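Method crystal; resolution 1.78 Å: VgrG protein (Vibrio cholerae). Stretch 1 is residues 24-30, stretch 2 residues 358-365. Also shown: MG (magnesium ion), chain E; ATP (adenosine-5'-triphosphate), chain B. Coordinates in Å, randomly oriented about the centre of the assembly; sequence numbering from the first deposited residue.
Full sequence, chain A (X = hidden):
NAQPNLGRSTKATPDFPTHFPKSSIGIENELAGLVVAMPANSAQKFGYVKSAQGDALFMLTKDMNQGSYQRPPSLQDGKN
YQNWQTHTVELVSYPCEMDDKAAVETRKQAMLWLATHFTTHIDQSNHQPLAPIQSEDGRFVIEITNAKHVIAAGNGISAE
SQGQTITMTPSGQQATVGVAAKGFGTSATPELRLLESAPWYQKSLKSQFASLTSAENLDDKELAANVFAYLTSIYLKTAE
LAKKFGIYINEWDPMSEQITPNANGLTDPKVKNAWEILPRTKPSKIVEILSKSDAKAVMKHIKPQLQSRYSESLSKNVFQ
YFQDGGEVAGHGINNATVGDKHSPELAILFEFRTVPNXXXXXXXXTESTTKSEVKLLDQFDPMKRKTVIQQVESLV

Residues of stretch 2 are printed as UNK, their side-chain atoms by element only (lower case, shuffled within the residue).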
ATOM      1  N   SER A  24      -2.796 -13.131  -0.179  1.00 21.26           N
ATOM      2  CA  SER A  24      -1.550 -12.682  -0.793  1.00 20.10           C
ATOM      3  C   SER A  24      -0.833 -11.632   0.047  1.00 23.55           C
ATOM      4  O   SER A  24      -1.451 -10.982   0.896  1.00 21.87           O
ATOM      5  CB  SER A  24      -1.826 -12.131  -2.185  1.00 23.12           C
ATOM      6  OG  SER A  24      -2.822 -11.127  -2.095  1.00 28.96           O
ATOM      7  N   ILE A  25       0.477 -11.459  -0.203  1.00 20.31           N
ATOM      8  CA  ILE A  25       1.265 -10.481   0.523  1.00 20.34           C
ATOM      9  C   ILE A  25       2.260  -9.787  -0.395  1.00 23.62           C
ATOM     10  O   ILE A  25       2.872 -10.428  -1.249  1.00 21.45           O
ATOM     11  CB  ILE A  25       1.943 -11.089   1.792  1.00 23.81           C
ATOM     12  CG1 ILE A  25       2.617 -10.010   2.674  1.00 24.06           C
ATOM     13  CG2 ILE A  25       2.911 -12.236   1.447  1.00 24.93           C
ATOM     14  CD1 ILE A  25       2.689 -10.322   4.145  1.00 30.20           C
ATOM     15  N   GLY A  26       2.395  -8.488  -0.184  1.00 19.44           N
ATOM     16  CA  GLY A  26       3.365  -7.635  -0.851  1.00 19.01           C
ATOM     17  C   GLY A  26       4.121  -6.851   0.195  1.00 22.07           C
ATOM     18  O   GLY A  26       3.624  -6.670   1.313  1.00 21.06           O
ATOM     19  N   ILE A  27       5.345  -6.421  -0.129  1.00 18.29           N
ATOM     20  CA  ILE A  27       6.167  -5.665   0.819  1.00 18.16           C
ATOM     21  C   ILE A  27       6.737  -4.411   0.155  1.00 21.94           C
ATOM     22  O   ILE A  27       6.949  -4.391  -1.057  1.00 21.11           O
ATOM     23  CB  ILE A  27       7.278  -6.512   1.518  1.00 21.16           C
ATOM     24  CG1 ILE A  27       8.320  -7.055   0.494  1.00 21.26           C
ATOM     25  CG2 ILE A  27       6.680  -7.642   2.397  1.00 21.48           C
ATOM     26  CD1 ILE A  27       9.626  -7.663   1.103  1.00 27.27           C
ATOM     27  N   GLU A  28       6.966  -3.373   0.963  1.00 19.14           N
ATOM     28  CA  GLU A  28       7.548  -2.094   0.555  1.00 18.46           C
ATOM     29  C   GLU A  28       8.729  -1.877   1.453  1.00 22.66           C
ATOM     30  O   GLU A  28       8.628  -2.061   2.669  1.00 21.39           O
ATOM     31  CB  GLU A  28       6.544  -0.948   0.686  1.00 19.58           C
ATOM     32  CG  GLU A  28       5.415  -1.021  -0.320  1.00 24.30           C
ATOM     33  CD  GLU A  28       4.250  -0.109   0.009  1.00 36.85           C
ATOM     34  OE1 GLU A  28       3.615  -0.298   1.072  1.00 30.33           O
ATOM     35  OE2 GLU A  28       3.975   0.802  -0.801  1.00 34.07           O
ATOM     36  N   ASN A  29       9.871  -1.544   0.862  1.00 19.69           N
ATOM     37  CA  ASN A  29      11.113  -1.467   1.602  1.00 19.27           C
ATOM     38  C   ASN A  29      11.967  -0.285   1.146  1.00 21.97           C
ATOM     39  O   ASN A  29      12.634  -0.360   0.107  1.00 20.99           O
ATOM     40  CB  ASN A  29      11.826  -2.805   1.339  1.00 21.29           C
ATOM     41  CG  ASN A  29      13.090  -3.074   2.091  1.00 34.73           C
ATOM     42  OD1 ASN A  29      13.937  -3.850   1.629  1.00 34.53           O
ATOM     43  ND2 ASN A  29      13.213  -2.514   3.266  1.00 24.39           N
ATOM     44  N   GLU A  30      11.934   0.807   1.931  1.00 19.27           N
ATOM     45  CA  GLU A  30      12.700   2.015   1.615  1.00 20.06           C
ATOM     46  C   GLU A  30      14.154   1.816   2.034  1.00 24.47           C
ATOM     47  O   GLU A  30      14.429   1.386   3.149  1.00 25.16           O
ATOM     48  CB  GLU A  30      12.079   3.247   2.283  1.00 22.09           C
ATOM     49  CG  GLU A  30      12.592   4.578   1.758  1.00 31.87           C
ATOM     50  CD  GLU A  30      12.076   5.788   2.517  1.00 46.38           C
ATOM     51  OE1 GLU A  30      12.223   6.912   1.992  1.00 35.75           O
ATOM     52  OE2 GLU A  30      11.516   5.617   3.623  1.00 41.83           O
ATOM     53  N   UNK A 358       3.764 -10.644  13.828  1.00 26.99           N
ATOM     54  CA  UNK A 358       3.199 -11.736  13.024  1.00 26.66           C
ATOM     55  C   UNK A 358       3.683 -11.745  11.555  1.00 29.56           C
ATOM     56  O   UNK A 358       3.684 -12.798  10.919  1.00 28.61           O
ATOM     57  c   UNK A 358       1.660 -11.692  13.048  1.00 28.27           C
ATOM     58  c   UNK A 358       0.725 -10.668  15.222  1.00 53.99           C
ATOM     59  o   UNK A 358       1.457  -9.659  15.099  1.00 34.86           O
ATOM     60  o   UNK A 358      -0.249 -10.715  16.008  1.00 50.90           O
ATOM     61  c   UNK A 358       1.044 -11.917  14.422  1.00 38.42           C
ATOM     62  N   UNK A 359       4.068 -10.577  11.018  1.00 25.02           N
ATOM     63  CA  UNK A 359       4.482 -10.466   9.620  1.00 24.25           C
ATOM     64  C   UNK A 359       5.959 -10.142   9.412  1.00 26.65           C
ATOM     65  O   UNK A 359       6.383 -10.012   8.258  1.00 25.08           O
ATOM     66  c   UNK A 359       1.701 -11.035   8.223  1.00 28.47           C
ATOM     67  c   UNK A 359       3.595  -9.456   8.858  1.00 23.85           C
ATOM     68  c   UNK A 359       2.073  -9.694   8.851  1.00 27.03           C
ATOM     69  c   UNK A 359       1.385  -8.588   8.112  1.00 27.02           C
ATOM     70  N   UNK A 360       6.746 -10.017  10.500  1.00 24.26           N
ATOM     71  CA  UNK A 360       8.179  -9.696  10.387  1.00 24.44           C
ATOM     72  C   UNK A 360       8.993 -10.662   9.533  1.00 27.69           C
ATOM     73  O   UNK A 360       9.951 -10.228   8.884  1.00 26.12           O
ATOM     74  c   UNK A 360       8.843  -9.523  11.750  1.00 25.99           C
ATOM     75  c   UNK A 360       9.278  -6.988  11.800  1.00 61.58           C
ATOM     76  n   UNK A 360       8.938  -5.816  12.295  1.00 57.53           N
ATOM     77  o   UNK A 360      10.166  -7.098  10.942  1.00 52.23           O
ATOM     78  c   UNK A 360       8.519  -8.182  12.389  1.00 44.69           C
ATOM     79  N   UNK A 361       8.594 -11.968   9.538  1.00 25.71           N
ATOM     80  CA  UNK A 361       9.285 -13.009   8.779  1.00 25.41           C
ATOM     81  C   UNK A 361       9.220 -12.776   7.252  1.00 27.62           C
ATOM     82  O   UNK A 361      10.021 -13.355   6.517  1.00 27.04           O
ATOM     83  o   UNK A 361       7.371 -14.496   8.788  1.00 38.09           O
ATOM     84  c   UNK A 361       8.741 -14.388   9.142  1.00 28.62           C
ATOM     85  N   UNK A 362       8.280 -11.925   6.775  1.00 22.68           N
ATOM     86  CA  UNK A 362       8.119 -11.620   5.346  1.00 21.40           C
ATOM     87  C   UNK A 362       9.083 -10.514   4.889  1.00 23.46           C
ATOM     88  O   UNK A 362       9.212 -10.268   3.691  1.00 22.85           O
ATOM     89  c   UNK A 362       4.425 -14.188   4.325  1.00 25.56           C
ATOM     90  o   UNK A 362       2.880 -15.392   5.684  1.00 29.42           O
ATOM     91  c   UNK A 362       5.345 -13.150   4.174  1.00 25.44           C
ATOM     92  c   UNK A 362       4.073 -13.531   6.607  1.00 26.61           C
ATOM     93  c   UNK A 362       3.786 -14.370   5.541  1.00 31.51           C
ATOM     94  c   UNK A 362       5.006 -12.501   6.446  1.00 25.23           C
ATOM     95  c   UNK A 362       5.656 -12.300   5.232  1.00 23.80           C
ATOM     96  c   UNK A 362       6.666 -11.182   5.062  1.00 22.40           C
ATOM     97  N   UNK A 363       9.724  -9.827   5.847  1.00 19.68           N
ATOM     98  CA  UNK A 363      10.572  -8.680   5.548  1.00 19.08           C
ATOM     99  C   UNK A 363      12.067  -8.991   5.609  1.00 24.00           C
ATOM    100  O   UNK A 363      12.515  -9.679   6.532  1.00 23.99           O
ATOM    101  c   UNK A 363       8.997  -6.603   6.124  1.00 22.42           C
ATOM    102  c   UNK A 363       7.685  -7.384   6.114  1.00 23.48           C
ATOM    103  c   UNK A 363      10.218  -7.496   6.482  1.00 19.02           C
ATOM    104  c   UNK A 363       9.196  -5.831   4.815  1.00 22.40           C
ATOM    105  N   UNK A 364      12.853  -8.483   4.637  1.00 21.15           N
ATOM    106  CA  UNK A 364      14.306  -8.705   4.687  1.00 21.48           C
ATOM    107  C   UNK A 364      14.951  -7.888   5.798  1.00 26.62           C
ATOM    108  O   UNK A 364      14.491  -6.784   6.115  1.00 24.85           O
ATOM    109  c   UNK A 364      13.781  -7.252   2.859  1.00 26.45           C
ATOM    110  c   UNK A 364      12.469  -7.627   3.490  1.00 21.96           C
ATOM    111  c   UNK A 364      14.787  -8.256   3.307  1.00 23.10           C
ATOM    112  N   UNK A 365      16.007  -8.445   6.403  1.00 25.81           N
ATOM    113  CA  UNK A 365      16.723  -7.798   7.503  1.00 26.51           C
ATOM    114  C   UNK A 365      18.194  -7.653   7.124  1.00 30.94           C
ATOM    115  O   UNK A 365      18.816  -8.665   6.801  1.00 30.41           O
ATOM    116  c   UNK A 365      15.818 -11.101   8.559  1.00 65.31           C
ATOM    117  c   UNK A 365      15.409  -9.627   8.866  1.00 53.85           C
ATOM    118  c   UNK A 365      16.591  -8.632   8.812  1.00 30.34           C
ATOM    119  c   UNK A 365      14.627 -12.041   8.466  1.00 71.05           C
ATOM    120  n   UNK A 365      15.047 -13.452   8.225  1.00 76.08           N
TER
HETATM  121 MG    MG E 404       4.979   1.928  -2.876  1.00 51.12          MG
HETATM  122  PG  ATP B 401      -0.127   4.443  -1.826  0.50 92.25           P
HETATM  123  O1G ATP B 401      -0.243   3.923  -0.428  0.50 93.34           O
HETATM  124  O2G ATP B 401      -1.483   4.705  -2.419  0.50 92.91           O
HETATM  125  O3G ATP B 401       0.675   5.711  -1.896  0.50 92.76           O
HETATM  126  PB  ATP B 401       1.019   3.088  -4.096  0.50 85.57           P
HETATM  127  O1B ATP B 401      -0.052   3.538  -5.008  0.50 86.37           O
HETATM  128  O2B ATP B 401       2.265   3.890  -4.387  0.50 86.26           O
HETATM  129  O3B ATP B 401       0.606   3.303  -2.680  0.50 89.32           O
HETATM  130  PA  ATP B 401       0.425   0.358  -4.547  0.60 72.32           P
HETATM  131  O1A ATP B 401      -0.983   0.810  -4.545  0.60 72.73           O
HETATM  132  O2A ATP B 401       0.719  -0.232  -5.928  0.60 73.13           O
HETATM  133  O3A ATP B 401       1.317   1.528  -4.315  0.60 79.31           O
HETATM  134  O5' ATP B 401       0.616  -0.735  -3.388  1.00 62.23           O
HETATM  135  C5' ATP B 401       1.849  -1.473  -3.415  1.00 49.47           C
HETATM  136  C4' ATP B 401       1.880  -2.573  -2.388  1.00 37.98           C
HETATM  137  O4' ATP B 401       0.736  -3.458  -2.566  1.00 33.12           O
HETATM  138  C3' ATP B 401       3.109  -3.477  -2.497  1.00 31.22           C
HETATM  139  O3' ATP B 401       3.555  -3.948  -1.227  1.00 26.13           O
HETATM  140  C2' ATP B 401       2.587  -4.610  -3.370  1.00 30.31           C
HETATM  141  O2' ATP B 401       3.383  -5.783  -3.332  1.00 30.31           O
HETATM  142  C1' ATP B 401       1.215  -4.782  -2.752  1.00 30.37           C
HETATM  143  N9  ATP B 401       0.240  -5.551  -3.530  1.00 27.29           N
HETATM  144  C8  ATP B 401      -0.207  -5.283  -4.796  1.00 27.41           C
HETATM  145  N7  ATP B 401      -1.093  -6.145  -5.233  1.00 26.83           N
HETATM  146  C5  ATP B 401      -1.237  -7.043  -4.184  1.00 24.86           C
HETATM  147  C6  ATP B 401      -2.039  -8.188  -4.004  1.00 25.60           C
HETATM  148  N6  ATP B 401      -2.895  -8.653  -4.923  1.00 25.24           N
HETATM  149  N1  ATP B 401      -1.947  -8.839  -2.823  1.00 25.54           N
HETATM  150  C2  ATP B 401      -1.110  -8.375  -1.890  1.00 23.81           C
HETATM  151  N3  ATP B 401      -0.310  -7.313  -1.942  1.00 23.91           N
HETATM  152  C4  ATP B 401      -0.413  -6.682  -3.125  1.00 25.76           C

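Position 358 carries three carbons in a row, the third bearing two oxygens, and its side chain is out of reach of the strand. A carboxylate on that chain makes it Glu-358; it is exposed, as suits a charged group.

Position 359 has four carbons, forked at the second, with no polar atom; its CB points toward the strand, and the end of one branch approaches Ile-25 CD1. This is Leu-359. Its CD2 lies 4.3 Å from Ile-25 CD1, a loose apolar contact fitting for a buried aliphatic side chain.

At 360 three carbons end in one oxygen and one nitrogen, an amide, out of reach of the strand; hence Gln-360. It is partly exposed, where a neutral polar group is at ease. Position 361 has one carbon followed by one oxygen, likewise without a contact: Ser-361, whose small polar hydroxyl suits an exposed position.

Position 362 shows one carbon leading to a six-carbon ring that bears an oxygen, and the CD1 methyl of Ile-25 sits over one ring face. The residue is Tyr-362. Ile-25 CD1 is 3.8 Å from the ring centroid and 15° off the normal, a CH-pi contact that a flat aromatic face accommodates well. The hydroxyl, at the far end of the ring, is hydrogen-bonded elsewhere in the structure. The backbone turns here: Tyr-362 N donates to Leu-359 O at 3.1 Å.

Position 363 again has four carbons forked at the second; although CB points sideways, the end of the side chain comes nearer and meets Ile-27 CG2. It is Leu-363, with CD2 3.9 Å from Ile-27 CG2, and a branched aliphatic side chain suits this buried place against Ile-27. Its N donates to Gln-360 O at 3.1 Å.

At 364 three carbons close a ring onto the backbone N, and the ring touches Ile-27 CD1 and covers part of Asn-29. This identifies Pro-364. Its CD lies 3.7 Å from Ile-27 CD1, so the compact ring offers an apolar surface without needing to point at the strand.

Position 365 has four carbons in a row ending in nitrogen, out of reach of the strand: Lys-365. It is exposed, so its charged amine need not be buried.

The contact is one of apolar packing, with no hydrogen bond between the stretches. Ile-25, Ile-27 and Asn-29 direct their CB atoms toward the turn, and the two isoleucines meet Leu-359, Tyr-362, Leu-363 and Pro-364. The alternate residues, Ser-24, Gly-26 and Glu-28, approach the ligands: Ser-24 OG donates to ATP N1 at 2.6 Å, Gly-26 CA approaches ATP O2' to 3.1 Å, where a CB would clash, and Glu-28 OE2 binds MG at 2.6 Å.

Stretch 2 (358-365) ELQSYLPK
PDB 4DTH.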